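Long-range contact in response regulator receiver protein (Sinorhizobium medicae, PDB 2RDM), which probably acts as a receiver domain in two-component signalling, taking up a phosphoryl group on a conserved aspartate, although its specific pathway is unknown: residues G66-A70 with P81-I85. The protein carries 1 engineered substitution. Residues are numbered along the deposited sequence.
Sequences GWQVA and PIVYI
The first turn of helix 66-76, closed by the 3.1 Å hydrogen bond from Ala70 N to Gly66 O, lies over the extended strand 82-85. The two short axes run antiparallel, at 173° and 9.8 Å at closest approach, with Gly66 CA 7.4 Å from Tyr84 CA and Ala70 CA 6.6 Å from Ile82 CA. Tyr84 gives the largest share of the buried surface (83 of 224 Å²). Its chi1 of -56° (m) and chi2 of -78° lay the ring beneath the turn, so that Tyr84 CE1 comes 3.8 Å from Gly66 O, near the ring plane, and Tyr84 OH 3.3 Å from Ala70 CB. Although the CA-CB bond of Trp67 points away from the strand, chi1 m (-51°) with chi2 123° swings the indole back: its edge meets the face of Tyr84 in an edge-to-face pair, the six-membered ring of Trp67 and the Tyr84 ring having centroids 4.8 Å apart and planes at 57°, Trp67 CE3 to Tyr84 CE1 3.6 Å. Ile82, with chi1 m, places CG2 3.8 Å from Ala70 CB. A water accepts from Tyr84 OH (2.6 Å) and donates to Trp67 O (2.8 Å); the hydroxyl is also hydrogen-bonded to Val98 N. Val83 and Ile85 face the other side of the sheet, Val83 against helix 110-122. This is helix-on-sheet packing in the right-handed beta-alpha-beta crossover from strand 53-57, which ends at the predicted phosphorylation site Asp57, to strand 82-86 of the CheY-like receiver fold.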
loop_
_atom_site.group_PDB
_atom_site.type_symbol
_atom_site.label_atom_id
_atom_site.label_comp_id
_atom_site.label_asym_id
_atom_site.label_seq_id
_atom_site.Cartn_x
_atom_site.Cartn_y
_atom_site.Cartn_z
ATOM N N GLY A 66 19.475 2.347 -18.829
ATOM C CA GLY A 66 19.143 2.092 -17.432
ATOM C C GLY A 66 18.023 1.096 -17.207
ATOM O O GLY A 66 17.995 0.409 -16.169
ATOM N N TRP A 67 17.101 1.010 -18.165
ATOM C CA TRP A 67 16.033 0.004 -18.108
ATOM C C TRP A 67 16.647 -1.391 -18.113
ATOM O O TRP A 67 16.245 -2.273 -17.339
ATOM C CB TRP A 67 15.049 0.135 -19.278
ATOM C CG TRP A 67 14.489 1.518 -19.513
ATOM C CD1 TRP A 67 14.571 2.250 -20.669
ATOM C CD2 TRP A 67 13.749 2.315 -18.586
ATOM N NE1 TRP A 67 13.922 3.452 -20.510
ATOM C CE2 TRP A 67 13.407 3.512 -19.238
ATOM C CE3 TRP A 67 13.326 2.125 -17.265
ATOM C CZ2 TRP A 67 12.682 4.523 -18.611
ATOM C CZ3 TRP A 67 12.625 3.131 -16.639
ATOM C CH2 TRP A 67 12.297 4.320 -17.318
ATOM N N GLN A 68 17.658 -1.560 -18.965
ATOM C CA GLN A 68 18.343 -2.838 -19.072
ATOM C C GLN A 68 19.206 -3.135 -17.849
ATOM O O GLN A 68 19.283 -4.296 -17.401
ATOM C CB GLN A 68 19.150 -2.924 -20.365
ATOM C CG GLN A 68 19.645 -4.326 -20.698
ATOM C CD GLN A 68 18.630 -5.438 -20.415
ATOM O OE1 GLN A 68 17.485 -5.399 -20.870
ATOM N NE2 GLN A 68 19.067 -6.451 -19.682
ATOM N N VAL A 69 19.806 -2.091 -17.266
ATOM C CA VAL A 69 20.579 -2.231 -16.015
ATOM C C VAL A 69 19.694 -2.831 -14.925
ATOM O O VAL A 69 20.094 -3.780 -14.236
ATOM C CB VAL A 69 21.169 -0.874 -15.505
ATOM C CG1 VAL A 69 21.857 -1.060 -14.137
ATOM C CG2 VAL A 69 22.176 -0.325 -16.497
ATOM N N ALA A 70 18.485 -2.287 -14.795
ATOM C CA ALA A 70 17.552 -2.746 -13.757
ATOM C C ALA A 70 17.108 -4.204 -13.951
ATOM O O ALA A 70 16.955 -4.948 -12.975
ATOM C CB ALA A 70 16.353 -1.807 -13.684
ATOM N N PRO A 81 16.253 -3.272 -4.671
ATOM C CA PRO A 81 15.818 -1.884 -4.734
ATOM C C PRO A 81 16.311 -1.196 -6.015
ATOM O O PRO A 81 17.496 -1.240 -6.327
ATOM C CB PRO A 81 16.480 -1.264 -3.510
ATOM C CG PRO A 81 16.516 -2.408 -2.523
ATOM C CD PRO A 81 16.915 -3.573 -3.385
ATOM N N ILE A 82 15.396 -0.588 -6.751
ATOM C CA ILE A 82 15.768 0.042 -8.017
ATOM C C ILE A 82 15.205 1.457 -8.000
ATOM O O ILE A 82 13.997 1.626 -7.834
ATOM C CB ILE A 82 15.191 -0.723 -9.230
ATOM C CG1 ILE A 82 15.732 -2.158 -9.307
ATOM C CG2 ILE A 82 15.426 0.056 -10.543
ATOM C CD1 ILE A 82 17.196 -2.285 -9.668
ATOM N N VAL A 83 16.087 2.450 -8.106
ATOM C CA VAL A 83 15.687 3.847 -8.282
ATOM C C VAL A 83 16.261 4.331 -9.603
ATOM O O VAL A 83 17.481 4.336 -9.787
ATOM C CB VAL A 83 16.198 4.769 -7.149
ATOM C CG1 VAL A 83 15.751 6.223 -7.376
ATOM C CG2 VAL A 83 15.696 4.292 -5.762
ATOM N N TYR A 84 15.388 4.792 -10.489
ATOM C CA TYR A 84 15.821 5.399 -11.744
ATOM C C TYR A 84 15.939 6.901 -11.590
ATOM O O TYR A 84 15.137 7.524 -10.899
ATOM C CB TYR A 84 14.816 5.124 -12.851
ATOM C CG TYR A 84 14.480 3.664 -13.129
ATOM C CD1 TYR A 84 15.353 2.847 -13.857
ATOM C CD2 TYR A 84 13.280 3.111 -12.675
ATOM C CE1 TYR A 84 15.030 1.525 -14.132
ATOM C CE2 TYR A 84 12.944 1.784 -12.943
ATOM C CZ TYR A 84 13.835 0.992 -13.644
ATOM O OH TYR A 84 13.491 -0.282 -13.947
ATOM N N ILE A 85 16.905 7.501 -12.288
ATOM C CA ILE A 85 17.121 8.948 -12.249
ATOM C C ILE A 85 17.068 9.480 -13.679
ATOM O O ILE A 85 17.921 9.127 -14.488
ATOM C CB ILE A 85 18.504 9.311 -11.639
ATOM C CG1 ILE A 85 18.687 8.735 -10.228
ATOM C CG2 ILE A 85 18.749 10.819 -11.678
ATOM C CD1 ILE A 85 17.637 9.087 -9.221
HETATM O O HOH W 1 13.794 -1.499 -16.185
#